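Local coordinates for protein biotin transporter BioY (Lactococcus lactis subsp. cremoris, PDB 4DVE) that binds biotin within the membrane as the substrate-specific S component of an energy-coupling factor (ECF) ABC transporter, and so probably takes part in biotin uptake, at residues A[69-72]-A[73-77]; A[115-119]-A[120-124]; A[157-160]-A[161-165]; A[176-179]-A[180-184]. One frame throughout, in Å; residues are numbered along the deposited sequence.

Interaction 1: residues A[69-72]-A[73-77]; sequences ISVG and AFLAL. With BNG (nonyl beta-D-glucopyranoside), chain E.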
loop_
_atom_site.group_PDB
_atom_site.type_symbol
_atom_site.label_atom_id
_atom_site.label_comp_id
_atom_site.label_asym_id
_atom_site.label_seq_id
_atom_site.Cartn_x
_atom_site.Cartn_y
_atom_site.Cartn_z
ATOM N N ILE A 69 -5.032 -7.877 -6.136
ATOM C CA ILE A 69 -4.310 -9.023 -6.655
ATOM C C ILE A 69 -2.817 -8.697 -6.727
ATOM O O ILE A 69 -2.002 -9.521 -6.338
ATOM C CB ILE A 69 -4.888 -9.465 -8.017
ATOM C CG1 ILE A 69 -6.289 -10.074 -7.801
ATOM C CG2 ILE A 69 -3.983 -10.468 -8.739
ATOM C CD1 ILE A 69 -7.004 -10.408 -9.094
ATOM N N SER A 70 -2.466 -7.521 -7.243
ATOM C CA SER A 70 -1.059 -7.123 -7.338
ATOM C C SER A 70 -0.329 -7.126 -5.995
ATOM O O SER A 70 0.833 -7.562 -5.920
ATOM C CB SER A 70 -0.923 -5.705 -7.914
ATOM O OG SER A 70 -1.020 -5.748 -9.293
ATOM N N VAL A 71 -0.972 -6.545 -4.980
ATOM C CA VAL A 71 -0.432 -6.497 -3.598
ATOM C C VAL A 71 -0.403 -7.896 -2.999
ATOM O O VAL A 71 0.561 -8.296 -2.335
ATOM C CB VAL A 71 -1.218 -5.486 -2.695
ATOM C CG1 VAL A 71 -0.841 -5.628 -1.209
ATOM C CG2 VAL A 71 -0.977 -4.060 -3.199
ATOM N N GLY A 72 -1.453 -8.653 -3.263
ATOM C CA GLY A 72 -1.549 -10.027 -2.812
ATOM C C GLY A 72 -0.405 -10.861 -3.314
ATOM O O GLY A 72 0.168 -11.653 -2.563
ATOM N N ALA A 73 -0.051 -10.665 -4.579
ATOM C CA ALA A 73 1.009 -11.435 -5.177
ATOM C C ALA A 73 2.341 -11.103 -4.511
ATOM O O ALA A 73 3.167 -11.987 -4.284
ATOM C CB ALA A 73 1.061 -11.206 -6.696
ATOM N N PHE A 74 2.557 -9.816 -4.251
ATOM C CA PHE A 74 3.746 -9.343 -3.552
ATOM C C PHE A 74 3.837 -10.005 -2.158
ATOM O O PHE A 74 4.870 -10.545 -1.764
ATOM C CB PHE A 74 3.700 -7.799 -3.437
ATOM C CG PHE A 74 4.536 -7.240 -2.323
ATOM C CD1 PHE A 74 5.919 -7.298 -2.372
ATOM C CD2 PHE A 74 3.941 -6.640 -1.218
ATOM C CE1 PHE A 74 6.703 -6.807 -1.314
ATOM C CE2 PHE A 74 4.726 -6.124 -0.182
ATOM C CZ PHE A 74 6.092 -6.222 -0.230
ATOM N N LEU A 75 2.737 -9.952 -1.420
ATOM C CA LEU A 75 2.699 -10.497 -0.070
ATOM C C LEU A 75 2.901 -12.018 -0.079
ATOM O O LEU A 75 3.615 -12.559 0.779
ATOM C CB LEU A 75 1.376 -10.126 0.630
ATOM C CG LEU A 75 1.169 -8.654 0.924
ATOM C CD1 LEU A 75 -0.247 -8.381 1.477
ATOM C CD2 LEU A 75 2.219 -8.187 1.907
ATOM N N ALA A 76 2.275 -12.691 -1.047
ATOM C CA ALA A 76 2.439 -14.129 -1.220
ATOM C C ALA A 76 3.923 -14.496 -1.438
ATOM O O ALA A 76 4.437 -15.470 -0.862
ATOM C CB ALA A 76 1.565 -14.632 -2.374
ATOM N N LEU A 77 4.617 -13.700 -2.249
ATOM C CA LEU A 77 6.044 -13.907 -2.465
ATOM C C LEU A 77 6.821 -13.805 -1.151
ATOM O O LEU A 77 7.719 -14.605 -0.884
ATOM C CB LEU A 77 6.581 -12.930 -3.522
ATOM C CG LEU A 77 6.204 -13.206 -4.988
ATOM C CD1 LEU A 77 6.855 -12.189 -5.903
ATOM C CD2 LEU A 77 6.621 -14.602 -5.450
HETATM C C1 BNG E . 2.149 -11.168 -10.755
HETATM C C2 BNG E . 0.911 -10.291 -10.909
HETATM C C3 BNG E . -0.330 -11.138 -11.161
HETATM C C4 BNG E . -0.085 -12.149 -12.275
HETATM C C5 BNG E . 1.212 -12.914 -12.039
HETATM C C6 BNG E . 1.497 -13.872 -13.190
HETATM C "C1'" BNG E . 4.502 -11.110 -10.573
HETATM C "C2'" BNG E . 5.686 -10.223 -10.941
HETATM C "C3'" BNG E . 6.901 -10.550 -10.080
HETATM C "C4'" BNG E . 8.006 -9.519 -10.281
HETATM C "C5'" BNG E . 9.254 -9.897 -9.495
HETATM C "C6'" BNG E . 10.266 -8.756 -9.496
HETATM C "C7'" BNG E . 11.621 -9.228 -8.982
HETATM C "C8'" BNG E . 12.555 -8.048 -8.741
HETATM C "C9'" BNG E . 12.667 -7.183 -9.978
HETATM O O1 BNG E . 3.302 -10.341 -10.615
HETATM O O2 BNG E . 0.725 -9.515 -9.720
HETATM O O3 BNG E . -1.424 -10.285 -11.524
HETATM O O4 BNG E . -1.179 -13.070 -12.332
HETATM O O5 BNG E . 2.292 -11.993 -11.909
HETATM O O6 BNG E . 2.878 -14.252 -13.164
#
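With chi1 at 169°, Val71 sets CG1 opposite its own backbone N, while Leu75, one turn on, swings CG anti to its carbonyl carbon (chi1 -67°); the two side chains therefore lie side by side, pointing the same way, with CG1 of Val71 3.9 Å from CD1 of Leu75. The Leu75 N-H gives a nearly straight bond to Val71 O (2.9 Å). The same oxygen has CG of Leu75 only 3.3 Å away, and the Phe74 ring presents its edge to it. One residue earlier the helical bond is longer, Phe74 N to Ser70 O at 3.3 Å, and Ser70 O is shared with the hydroxyl of Thr27. Ser70 OG bonds mainly to Ser23 O. The glucose ring of a bound nonyl glucoside rests against the turn: CB of Ala73 lies 3.5 Å from its O2, and CG2 of Ile69 3.8 Å from its O3. Thr27 also bonds this detergent. All this belongs to the C-terminal part of helix 52-80, which Ser70, Val71 and Phe74 pack against helix 13-33. Helix 100-119 covers the next flank, placing Pro110 on Val71, Trp106 on Phe74 and Leu107 on Leu75.

Interaction 2: residues A[115-119]-A[120-124]; sequences FFLKK and LKITT. With BNG (nonyl beta-D-glucopyranoside), chain F.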
loop_
_atom_site.group_PDB
_atom_site.type_symbol
_atom_site.label_atom_id
_atom_site.label_comp_id
_atom_site.label_asym_id
_atom_site.label_seq_id
_atom_site.Cartn_x
_atom_site.Cartn_y
_atom_site.Cartn_z
ATOM N N PHE A 115 -12.195 0.789 -4.023
ATOM C CA PHE A 115 -13.631 0.784 -3.786
ATOM C C PHE A 115 -14.232 2.194 -3.623
ATOM O O PHE A 115 -15.283 2.501 -4.195
ATOM C CB PHE A 115 -13.970 -0.033 -2.535
ATOM C CG PHE A 115 -15.444 -0.073 -2.234
ATOM C CD1 PHE A 115 -16.261 -1.028 -2.826
ATOM C CD2 PHE A 115 -16.013 0.841 -1.362
ATOM C CE1 PHE A 115 -17.635 -1.052 -2.565
ATOM C CE2 PHE A 115 -17.375 0.826 -1.100
ATOM C CZ PHE A 115 -18.189 -0.120 -1.709
ATOM N N PHE A 116 -13.590 3.040 -2.817
ATOM C CA PHE A 116 -14.116 4.378 -2.601
ATOM C C PHE A 116 -13.840 5.344 -3.755
ATOM O O PHE A 116 -14.664 6.255 -4.010
ATOM C CB PHE A 116 -13.691 4.933 -1.240
ATOM C CG PHE A 116 -14.438 4.310 -0.101
ATOM C CD1 PHE A 116 -15.789 4.630 0.114
ATOM C CD2 PHE A 116 -13.856 3.343 0.691
ATOM C CE1 PHE A 116 -16.503 4.038 1.142
ATOM C CE2 PHE A 116 -14.558 2.745 1.719
ATOM C CZ PHE A 116 -15.887 3.094 1.948
ATOM N N LEU A 117 -12.720 5.158 -4.461
ATOM C CA LEU A 117 -12.445 5.960 -5.656
ATOM C C LEU A 117 -13.537 5.732 -6.707
ATOM O O LEU A 117 -14.019 6.679 -7.330
ATOM C CB LEU A 117 -11.090 5.627 -6.293
ATOM C CG LEU A 117 -9.849 6.068 -5.514
ATOM C CD1 LEU A 117 -8.597 5.678 -6.317
ATOM C CD2 LEU A 117 -9.882 7.554 -5.140
ATOM N N LYS A 118 -13.904 4.462 -6.865
ATOM C CA LYS A 118 -14.922 4.006 -7.818
ATOM C C LYS A 118 -16.299 4.484 -7.377
ATOM O O LYS A 118 -16.994 5.157 -8.139
ATOM C CB LYS A 118 -14.822 2.479 -7.892
ATOM C CG LYS A 118 -15.628 1.768 -8.921
ATOM C CD LYS A 118 -15.113 0.342 -9.062
ATOM C CE LYS A 118 -16.240 -0.579 -9.470
ATOM N NZ LYS A 118 -15.862 -2.005 -9.376
ATOM N N LYS A 119 -16.657 4.230 -6.115
ATOM C CA LYS A 119 -17.977 4.593 -5.571
ATOM C C LYS A 119 -18.266 6.105 -5.505
ATOM O O LYS A 119 -19.412 6.535 -5.684
ATOM C CB LYS A 119 -18.143 4.007 -4.166
ATOM C CG LYS A 119 -19.537 4.140 -3.570
ATOM C CD LYS A 119 -19.491 4.096 -2.045
ATOM C CE LYS A 119 -20.884 4.222 -1.420
ATOM N NZ LYS A 119 -20.818 4.107 0.072
ATOM N N LEU A 120 -17.254 6.910 -5.208
ATOM C CA LEU A 120 -17.417 8.360 -5.178
ATOM C C LEU A 120 -17.043 9.019 -6.505
ATOM O O LEU A 120 -16.948 10.247 -6.559
ATOM C CB LEU A 120 -16.583 8.950 -4.045
ATOM C CG LEU A 120 -16.929 8.387 -2.660
ATOM C CD1 LEU A 120 -15.923 8.848 -1.617
ATOM C CD2 LEU A 120 -18.350 8.772 -2.260
ATOM N N LYS A 121 -16.797 8.212 -7.549
ATOM C CA LYS A 121 -16.535 8.706 -8.911
ATOM C C LYS A 121 -15.351 9.682 -9.017
ATOM O O LYS A 121 -15.351 10.595 -9.873
ATOM C CB LYS A 121 -17.821 9.358 -9.486
ATOM C CG LYS A 121 -19.057 8.460 -9.455
ATOM C CD LYS A 121 -20.299 9.190 -9.973
ATOM C CE LYS A 121 -21.382 8.225 -10.443
ATOM N NZ LYS A 121 -22.577 8.923 -11.014
ATOM N N ILE A 122 -14.332 9.466 -8.183
ATOM C CA ILE A 122 -13.185 10.376 -8.057
ATOM C C ILE A 122 -12.326 10.374 -9.318
ATOM O O ILE A 122 -11.725 11.361 -9.721
ATOM C CB ILE A 122 -12.279 9.948 -6.869
ATOM C CG1 ILE A 122 -13.000 10.126 -5.529
ATOM C CG2 ILE A 122 -10.960 10.709 -6.869
ATOM C CD1 ILE A 122 -13.424 11.547 -5.199
ATOM N N THR A 123 -12.291 9.215 -9.927
ATOM C CA THR A 123 -11.432 8.898 -11.043
ATOM C C THR A 123 -11.924 9.603 -12.333
ATOM O O THR A 123 -11.171 9.824 -13.277
ATOM C CB THR A 123 -11.438 7.344 -11.086
ATOM O OG1 THR A 123 -10.285 6.798 -10.380
ATOM C CG2 THR A 123 -11.636 6.829 -12.345
ATOM N N THR A 124 -13.192 9.975 -12.339
ATOM C CA THR A 124 -13.813 10.688 -13.450
ATOM C C THR A 124 -13.952 12.201 -13.204
ATOM O O THR A 124 -14.541 12.911 -14.012
ATOM C CB THR A 124 -15.175 10.045 -13.722
ATOM O OG1 THR A 124 -14.942 8.824 -14.449
ATOM C CG2 THR A 124 -16.055 10.946 -14.537
HETATM C C1 BNG F . -14.943 -5.741 -5.720
HETATM C C2 BNG F . -15.314 -4.779 -6.842
HETATM C C3 BNG F . -16.126 -3.606 -6.307
HETATM C C4 BNG F . -17.277 -4.090 -5.433
HETATM C C5 BNG F . -16.789 -5.095 -4.397
HETATM C C6 BNG F . -17.951 -5.638 -3.574
HETATM C "C1'" BNG F . -13.646 -7.660 -5.254
HETATM C "C2'" BNG F . -12.160 -7.805 -5.561
HETATM C "C3'" BNG F . -11.631 -9.149 -5.074
HETATM C "C4'" BNG F . -10.236 -9.002 -4.478
HETATM C "C5'" BNG F . -9.343 -10.169 -4.886
HETATM C "C6'" BNG F . -8.573 -10.712 -3.689
HETATM C "C7'" BNG F . -7.161 -11.122 -4.088
HETATM C "C8'" BNG F . -6.456 -11.841 -2.943
HETATM C "C9'" BNG F . -5.010 -12.122 -3.288
HETATM O O1 BNG F . -14.265 -6.871 -6.268
HETATM O O2 BNG F . -14.121 -4.289 -7.464
HETATM O O3 BNG F . -16.647 -2.846 -7.404
HETATM O O4 BNG F . -17.876 -2.972 -4.768
HETATM O O5 BNG F . -16.128 -6.174 -5.055
HETATM O O6 BNG F . -17.937 -7.070 -3.615
#
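A Schellman motif ends helix 100-119 here, and Leu117 meets Ile122 across it. Lys121, with a positive phi of 57°, is the C-prime residue that turns the chain. The 6→1 bond of the motif runs from Ile122 N to Leu117 O (2.9 Å), with the donor in the carbonyl plane. Inside it, Lys121 N reaches Lys118 O at 3.1 Å from above the carbonyl plane rather than along a lone pair. The last ordinary helical bond joins Leu120 N to Phe116 O (2.9 Å). The side chains of Leu117 and Ile122 cross at about a right angle, CD2 of Leu117 3.8 Å from CG2 of Ile122, and both pack on Glu131 and Ile134 of helix 128-155. Back in the last turns, Phe115 aims its CD2 at the centre of one face of Phe116, 3.7 Å above that ring's plane, and turns another part of its edge toward O4 of a nonyl glucoside. With an alanine in place of Phe115, Phe116 is likely to lose the ring carbon over its face and the sugar its aromatic neighbour. Apolar contact between the C3 and C'' residues, here Leu117 and Ile122, is characteristic of a Schellman C-cap.

Interaction 3: residues A[157-160]-A[161-165]; sequences IPLL and TSLIS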
loop_
_atom_site.group_PDB
_atom_site.type_symbol
_atom_site.label_atom_id
_atom_site.label_comp_id
_atom_site.label_asym_id
_atom_site.label_seq_id
_atom_site.Cartn_x
_atom_site.Cartn_y
_atom_site.Cartn_z
ATOM N N ILE A 157 4.034 -3.842 24.446
ATOM C CA ILE A 157 4.195 -2.471 24.878
ATOM C C ILE A 157 2.838 -1.789 24.978
ATOM O O ILE A 157 1.911 -2.160 24.257
ATOM C CB ILE A 157 5.166 -1.683 23.977
ATOM C CG1 ILE A 157 4.617 -1.480 22.597
ATOM C CG2 ILE A 157 6.523 -2.387 23.862
ATOM C CD1 ILE A 157 5.121 -0.180 22.022
ATOM N N PRO A 158 2.715 -0.797 25.874
ATOM C CA PRO A 158 1.407 -0.157 26.048
ATOM C C PRO A 158 0.872 0.428 24.742
ATOM O O PRO A 158 1.626 0.975 23.928
ATOM C CB PRO A 158 1.668 0.929 27.116
ATOM C CG PRO A 158 2.920 0.498 27.813
ATOM C CD PRO A 158 3.745 -0.185 26.736
ATOM N N LEU A 159 -0.429 0.259 24.542
ATOM C CA LEU A 159 -1.101 0.708 23.361
ATOM C C LEU A 159 -0.894 2.203 23.128
ATOM O O LEU A 159 -0.700 2.622 21.990
ATOM C CB LEU A 159 -2.600 0.399 23.457
ATOM C CG LEU A 159 -3.383 0.818 22.194
ATOM C CD1 LEU A 159 -2.810 0.198 20.921
ATOM C CD2 LEU A 159 -4.871 0.501 22.333
ATOM N N LEU A 160 -0.948 2.998 24.200
ATOM C CA LEU A 160 -0.760 4.442 24.097
ATOM C C LEU A 160 0.628 4.784 23.592
ATOM O O LEU A 160 0.804 5.688 22.780
ATOM C CB LEU A 160 -0.965 5.120 25.453
ATOM C CG LEU A 160 -0.923 6.653 25.458
ATOM C CD1 LEU A 160 -1.977 7.209 24.509
ATOM C CD2 LEU A 160 -1.126 7.178 26.890
ATOM N N THR A 161 1.613 4.050 24.075
ATOM C CA THR A 161 2.988 4.227 23.634
ATOM C C THR A 161 3.179 3.883 22.166
ATOM O O THR A 161 3.890 4.571 21.447
ATOM C CB THR A 161 3.898 3.356 24.507
ATOM O OG1 THR A 161 3.748 3.814 25.835
ATOM C CG2 THR A 161 5.357 3.420 24.090
ATOM N N SER A 162 2.561 2.800 21.741
ATOM C CA SER A 162 2.635 2.383 20.349
ATOM C C SER A 162 1.957 3.415 19.435
ATOM O O SER A 162 2.527 3.817 18.412
ATOM C CB SER A 162 1.969 1.021 20.181
ATOM O OG SER A 162 2.103 0.587 18.847
ATOM N N LEU A 163 0.759 3.859 19.820
ATOM C CA LEU A 163 0.016 4.808 19.008
ATOM C C LEU A 163 0.759 6.140 18.853
ATOM O O LEU A 163 0.863 6.682 17.743
ATOM C CB LEU A 163 -1.375 5.055 19.605
ATOM C CG LEU A 163 -2.343 3.888 19.461
ATOM C CD1 LEU A 163 -3.539 4.110 20.415
ATOM C CD2 LEU A 163 -2.790 3.761 18.005
ATOM N N ILE A 164 1.285 6.648 19.954
ATOM C CA ILE A 164 2.058 7.891 19.935
ATOM C C ILE A 164 3.373 7.775 19.145
ATOM O O ILE A 164 3.728 8.687 18.376
ATOM C CB ILE A 164 2.350 8.392 21.362
ATOM C CG1 ILE A 164 1.060 8.885 22.016
ATOM C CG2 ILE A 164 3.368 9.521 21.332
ATOM C CD1 ILE A 164 1.235 9.244 23.492
ATOM N N SER A 165 4.070 6.655 19.317
ATOM C CA SER A 165 5.318 6.387 18.599
ATOM C C SER A 165 5.093 6.343 17.078
ATOM O O SER A 165 5.971 6.735 16.293
ATOM C CB SER A 165 5.942 5.061 19.059
ATOM O OG SER A 165 6.298 5.120 20.422
#
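The short helix 159-165 starts at this point: Pro158 occupies the N-cap position, and Ile157 just before it folds back over the first turn to touch Ser162. Ile157 CG1 takes the crowded position between backbone N and carbonyl carbon (chi1 67°), which carries CD1 to within 3.8 Å of Ser162 CB. The pyrrolidine ring of Pro158 lies alongside the Thr161 side chain, CB of Pro158 3.8 Å from OG1 of Thr161. Backbone bonds then begin in order, the first from Ser162 N to Pro158 O at 3.0 Å. Two further pairs, each linking residues one turn apart, cross obliquely: Leu159 CG meets Leu163 CD1 at 3.7 Å, and Leu160 CG meets Ile164 CD1 at 3.9 Å. At the far end Thr161 O is gripped twice by Ser165, by its N at 3.0 Å and its OG at 2.7 Å, from opposite faces of the carbonyl plane. Ser162 OG bonds Ala148 O, and Leu163 packs on Phe145 and Ala148, so helix 128-155 backs the turn. Proline has no polar side-chain atom for a capping box; Ile157 and Ser162 instead fill the N-prime and N4 positions of a hydrophobic staple, although N4 is a serine here.

Interaction 4: residues A[176-179]-A[180-184]; sequences KAIL and TVVIV. With BTN (biotin), chain D.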
loop_
_atom_site.group_PDB
_atom_site.type_symbol
_atom_site.label_atom_id
_atom_site.label_comp_id
_atom_site.label_asym_id
_atom_site.label_seq_id
_atom_site.Cartn_x
_atom_site.Cartn_y
_atom_site.Cartn_z
ATOM N N LYS A 176 4.265 10.383 0.957
ATOM C CA LYS A 176 3.986 9.221 0.087
ATOM C C LYS A 176 2.592 9.287 -0.493
ATOM O O LYS A 176 2.408 8.960 -1.648
ATOM C CB LYS A 176 4.160 7.878 0.806
ATOM C CG LYS A 176 5.602 7.566 1.226
ATOM C CD LYS A 176 5.638 6.438 2.266
ATOM C CE LYS A 176 6.722 6.612 3.311
ATOM N NZ LYS A 176 6.618 5.594 4.387
ATOM N N ALA A 177 1.609 9.664 0.321
ATOM C CA ALA A 177 0.221 9.755 -0.137
ATOM C C ALA A 177 0.058 10.868 -1.196
ATOM O O ALA A 177 -0.690 10.688 -2.176
ATOM C CB ALA A 177 -0.732 9.989 1.040
ATOM N N ILE A 178 0.748 12.004 -0.990
ATOM C CA ILE A 178 0.698 13.130 -1.919
ATOM C C ILE A 178 1.326 12.718 -3.245
ATOM O O ILE A 178 0.777 13.011 -4.325
ATOM C CB ILE A 178 1.485 14.390 -1.448
ATOM C CG1 ILE A 178 0.967 15.023 -0.146
ATOM C CG2 ILE A 178 1.500 15.461 -2.513
ATOM C CD1 ILE A 178 -0.512 14.986 0.073
ATOM N N LEU A 179 2.496 12.089 -3.175
ATOM C CA LEU A 179 3.178 11.639 -4.396
ATOM C C LEU A 179 2.344 10.575 -5.106
ATOM O O LEU A 179 2.330 10.514 -6.346
ATOM C CB LEU A 179 4.576 11.080 -4.086
ATOM C CG LEU A 179 5.637 12.126 -3.730
ATOM C CD1 LEU A 179 6.875 11.469 -3.111
ATOM C CD2 LEU A 179 6.000 12.928 -4.980
ATOM N N THR A 180 1.681 9.722 -4.315
ATOM C CA THR A 180 0.749 8.726 -4.865
ATOM C C THR A 180 -0.332 9.383 -5.732
ATOM O O THR A 180 -0.537 8.993 -6.882
ATOM C CB THR A 180 0.096 7.858 -3.764
ATOM O OG1 THR A 180 1.082 6.974 -3.192
ATOM C CG2 THR A 180 -1.077 7.027 -4.333
ATOM N N VAL A 181 -0.998 10.397 -5.197
ATOM C CA VAL A 181 -2.067 11.061 -5.944
ATOM C C VAL A 181 -1.512 11.721 -7.215
ATOM O O VAL A 181 -2.061 11.519 -8.315
ATOM C CB VAL A 181 -2.874 12.030 -5.072
ATOM C CG1 VAL A 181 -3.962 12.759 -5.901
ATOM C CG2 VAL A 181 -3.493 11.260 -3.910
ATOM N N VAL A 182 -0.400 12.453 -7.079
ATOM C CA VAL A 182 0.236 13.101 -8.239
ATOM C C VAL A 182 0.604 12.075 -9.327
ATOM O O VAL A 182 0.231 12.230 -10.499
ATOM C CB VAL A 182 1.517 13.884 -7.842
ATOM C CG1 VAL A 182 2.205 14.436 -9.084
ATOM C CG2 VAL A 182 1.186 15.024 -6.871
ATOM N N ILE A 183 1.326 11.026 -8.934
ATOM C CA ILE A 183 1.762 9.990 -9.874
ATOM C C ILE A 183 0.583 9.247 -10.533
ATOM O O ILE A 183 0.524 9.146 -11.782
ATOM C CB ILE A 183 2.729 9.004 -9.219
ATOM C CG1 ILE A 183 4.067 9.693 -8.918
ATOM C CG2 ILE A 183 2.996 7.791 -10.101
ATOM C CD1 ILE A 183 4.914 8.894 -7.925
ATOM N N VAL A 184 -0.371 8.773 -9.729
ATOM C CA VAL A 184 -1.465 8.004 -10.303
ATOM C C VAL A 184 -2.392 8.846 -11.186
ATOM O O VAL A 184 -2.821 8.348 -12.235
ATOM C CB VAL A 184 -2.269 7.118 -9.316
ATOM C CG1 VAL A 184 -1.355 6.406 -8.328
ATOM C CG2 VAL A 184 -3.354 7.902 -8.641
HETATM C C11 BTN D . 8.232 -4.812 6.891
HETATM O O11 BTN D . 8.912 -4.749 5.842
HETATM O O12 BTN D . 8.496 -5.668 7.748
HETATM C C10 BTN D . 7.048 -3.858 7.136
HETATM C C9 BTN D . 7.474 -2.493 7.683
HETATM C C8 BTN D . 6.235 -1.612 7.969
HETATM C C7 BTN D . 6.636 -0.151 8.221
HETATM C C2 BTN D . 5.442 0.754 8.469
HETATM S S1 BTN D . 4.443 0.929 6.981
HETATM C C6 BTN D . 3.656 2.381 7.642
HETATM C C5 BTN D . 4.705 3.146 8.487
HETATM N N1 BTN D . 5.412 4.109 7.682
HETATM C C3 BTN D . 6.703 3.821 7.539
HETATM O O3 BTN D . 7.522 4.490 6.907
HETATM N N2 BTN D . 6.957 2.689 8.219
HETATM C C4 BTN D . 5.803 2.167 8.907
#
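Both faces of the Lys176 peptide carbonyl plane are approached by Thr180: its backbone N comes to Lys176 O from one side (2.9 Å), and its OG1 from the other (2.8 Å), standing 35° out of the plane and off the lone pairs. Thr180 can do this because OG1 lies anti to its own carbonyl carbon, beside the backbone N (chi1 -70°), which folds the hydroxyl back along the helix. Replacing it with a valine would probably leave Lys176 O with the backbone N-H alone of these two donors and put a methyl group where the hydroxyl had been. Further along the turn, Val182 N gives an almost straight bond to Ile178 O at 3.0 Å. The flanking side chains touch lightly, CG2 of Ile178 to CG2 of Val182 at 4.4 Å. Thr180 itself is covered by Met53, Met56 and Met57 of helix 52-80. Lys176 leads the other way, bent at chi3, to put NZ 2.9 Å from the biotin ureido oxygen O3, a weak bond. A salt bridge to Asp173 and bonds to Ile49 O and Asn52 OD1 hold the buried amine, so its charge is likely to be balanced within the pocket.

All four contacts are local, each along or at an end of a single helix, in chain order: interaction 1 on helix 52-80, interaction 2 at the end of helix 100-119, interaction 3 on helix 159-165 and interaction 4 on helix 170-189. None touches another. Interactions 2 and 4 are the closest, with centres 16 Å apart and nearest atoms about 6 Å; interactions 2 and 3 are the furthest, at 34 Å between centres. Interactions 1 and 4 lie on opposite sides of the chain's centre. Lys176 of interaction 4 weakly bonds biotin, while the Phe74 side chain of interaction 1 stays about 7 Å away, two distances from the substrate within one all-helical bundle.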